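Local coordinates for protein 3-phosphoshikimate 1-carboxyvinyltransferase (Streptomyces sviceus, PDB 7M0O) that probably transfers the enolpyruvyl group of phosphoenolpyruvate to the 5-hydroxyl of shikimate-3-phosphate, releasing inorganic phosphate on the way to chorismate, at residues T11-F16 and A181-I186. Residues are numbered along the deposited sequence; the frame is centred on the assembly and turned at random.
Sequences TARALF and APYVEI
The guanidinium of Arg-13 lies between an aromatic ring and an aliphatic branch: the CZ-OH end of the tilted Tyr-183 ring is over one face near its rim, and the methyl CG2 of Ile-186 sits over the centre of the opposite face, 3.6 Å from Arg-13 NH1. Arg-13 CZ stands 3.9 Å from the centroid of the Tyr-183 ring, almost along the ring normal, a cation-pi contact. The two planes are inclined by 43°, and Arg-13 NH2 reaches over the middle of the ring, 3.1 to 3.2 Å from all six ring carbons. The same NH2 gives a weak, bent hydrogen bond (129°) to the carbonyl oxygen of Tyr-183, which lies off the guanidinium plane on the Ile-186 side. Arg-13 NE is hydrogen-bonded to Thr-187 OG1, itself weakly bonded to Tyr-183 O, and NH1 weakly to Ser-9 OG. Arginine suits this place because a side chain extended from CG to NE spans the gap from helix 8-20 to the first turn of helix 182-193. Tyrosine supplies the pi face; with chi1 at -165°, trans to the amide nitrogen, its ring meets NH2 and also packs against Gln-155 and Thr-158 of helix 155-163. A serine in its place would probably leave NH2 without that pi face and the guanidinium less firmly held on that side. Beta-branched Ile-186 places a compact methyl on the other face. Since Arg-13 and Ser-9 are predicted to bind shikimate-3-phosphate, and Gln-155 both substrates, these contacts are consistent with an arginine oriented beforehand at the substrate site, its positive charge suited to an anionic ligand.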
loop_
_atom_site.group_PDB
_atom_site.type_symbol
_atom_site.label_atom_id
_atom_site.label_comp_id
_atom_site.label_asym_id
_atom_site.label_seq_id
_atom_site.Cartn_x
_atom_site.Cartn_y
_atom_site.Cartn_z
ATOM N N THR A 11 -5.829 2.749 3.085
ATOM C CA THR A 11 -6.476 3.858 3.780
ATOM C C THR A 11 -7.006 4.878 2.778
ATOM O O THR A 11 -8.124 5.390 2.929
ATOM C CB THR A 11 -5.506 4.518 4.783
ATOM O OG1 THR A 11 -5.114 3.570 5.799
ATOM C CG2 THR A 11 -6.169 5.717 5.462
ATOM N N ALA A 12 -6.245 5.120 1.712
ATOM C CA ALA A 12 -6.629 6.110 0.704
ATOM C C ALA A 12 -7.918 5.718 -0.001
ATOM O O ALA A 12 -8.852 6.527 -0.108
ATOM C CB ALA A 12 -5.497 6.261 -0.314
ATOM N N ARG A 13 -7.965 4.493 -0.538
ATOM C CA ARG A 13 -9.197 4.001 -1.155
ATOM C C ARG A 13 -10.365 4.040 -0.173
ATOM O O ARG A 13 -11.485 4.413 -0.546
ATOM C CB ARG A 13 -9.007 2.570 -1.665
ATOM C CG ARG A 13 -7.931 2.337 -2.738
ATOM C CD ARG A 13 -7.878 0.828 -2.952
ATOM N NE ARG A 13 -6.890 0.324 -3.904
ATOM C CZ ARG A 13 -5.643 -0.028 -3.596
ATOM N NH1 ARG A 13 -5.176 0.097 -2.355
ATOM N NH2 ARG A 13 -4.853 -0.507 -4.542
ATOM N N ALA A 14 -10.134 3.629 1.078
ATOM C CA ALA A 14 -11.226 3.560 2.053
ATOM C C ALA A 14 -11.809 4.935 2.355
ATOM O O ALA A 14 -13.013 5.051 2.625
ATOM C CB ALA A 14 -10.741 2.912 3.348
ATOM N N LEU A 15 -10.964 5.975 2.368
ATOM C CA LEU A 15 -11.453 7.336 2.611
ATOM C C LEU A 15 -12.376 7.796 1.489
ATOM O O LEU A 15 -13.403 8.444 1.742
ATOM C CB LEU A 15 -10.278 8.309 2.749
ATOM C CG LEU A 15 -9.520 8.268 4.066
ATOM C CD1 LEU A 15 -8.251 9.103 3.987
ATOM C CD2 LEU A 15 -10.405 8.779 5.157
ATOM N N PHE A 16 -12.011 7.491 0.242
ATOM C CA PHE A 16 -12.886 7.788 -0.889
ATOM C C PHE A 16 -14.226 7.086 -0.736
ATOM O O PHE A 16 -15.287 7.700 -0.894
ATOM C CB PHE A 16 -12.196 7.369 -2.192
ATOM C CG PHE A 16 -12.956 7.742 -3.449
ATOM C CD1 PHE A 16 -14.159 7.108 -3.772
ATOM C CD2 PHE A 16 -12.454 8.695 -4.329
ATOM C CE1 PHE A 16 -14.867 7.434 -4.935
ATOM C CE2 PHE A 16 -13.157 9.027 -5.505
ATOM C CZ PHE A 16 -14.357 8.391 -5.801
ATOM N N ALA A 181 -2.523 -6.797 -12.296
ATOM C CA ALA A 181 -1.816 -6.059 -11.262
ATOM C C ALA A 181 -2.504 -6.212 -9.900
ATOM O O ALA A 181 -3.724 -6.091 -9.794
ATOM C CB ALA A 181 -1.707 -4.592 -11.641
ATOM N N PRO A 182 -1.716 -6.486 -8.860
ATOM C CA PRO A 182 -2.304 -6.649 -7.516
ATOM C C PRO A 182 -3.068 -5.426 -7.040
ATOM O O PRO A 182 -4.064 -5.565 -6.319
ATOM C CB PRO A 182 -1.079 -6.920 -6.624
ATOM C CG PRO A 182 0.007 -7.366 -7.571
ATOM C CD PRO A 182 -0.251 -6.638 -8.856
ATOM N N TYR A 183 -2.612 -4.232 -7.423
ATOM C CA TYR A 183 -3.250 -2.994 -6.990
ATOM C C TYR A 183 -4.696 -2.936 -7.457
ATOM O O TYR A 183 -5.593 -2.540 -6.698
ATOM C CB TYR A 183 -2.453 -1.803 -7.531
ATOM C CG TYR A 183 -2.745 -0.466 -6.901
ATOM C CD1 TYR A 183 -1.967 0.024 -5.854
ATOM C CD2 TYR A 183 -3.782 0.330 -7.373
ATOM C CE1 TYR A 183 -2.232 1.266 -5.282
ATOM C CE2 TYR A 183 -4.055 1.563 -6.812
ATOM C CZ TYR A 183 -3.282 2.028 -5.767
ATOM O OH TYR A 183 -3.560 3.255 -5.221
ATOM N N VAL A 184 -4.955 -3.361 -8.694
ATOM C CA VAL A 184 -6.334 -3.296 -9.159
ATOM C C VAL A 184 -7.206 -4.323 -8.435
ATOM O O VAL A 184 -8.374 -4.044 -8.144
ATOM C CB VAL A 184 -6.406 -3.441 -10.695
ATOM C CG1 VAL A 184 -5.332 -2.591 -11.363
ATOM C CG2 VAL A 184 -6.317 -4.896 -11.130
ATOM N N GLU A 185 -6.670 -5.504 -8.093
ATOM C CA GLU A 185 -7.531 -6.474 -7.417
ATOM C C GLU A 185 -7.918 -6.001 -6.020
ATOM O O GLU A 185 -9.029 -6.294 -5.563
ATOM C CB GLU A 185 -6.865 -7.849 -7.332
ATOM C CG GLU A 185 -7.824 -8.981 -6.909
ATOM C CD GLU A 185 -9.289 -8.729 -7.283
ATOM O OE1 GLU A 185 -10.143 -8.645 -6.366
ATOM O OE2 GLU A 185 -9.597 -8.651 -8.497
ATOM N N ILE A 186 -7.026 -5.282 -5.333
ATOM C CA ILE A 186 -7.372 -4.705 -4.033
ATOM C C ILE A 186 -8.480 -3.667 -4.183
ATOM O O ILE A 186 -9.415 -3.617 -3.368
ATOM C CB ILE A 186 -6.121 -4.106 -3.362
ATOM C CG1 ILE A 186 -5.129 -5.225 -3.031
ATOM C CG2 ILE A 186 -6.486 -3.292 -2.096
ATOM C CD1 ILE A 186 -3.788 -4.698 -2.620
#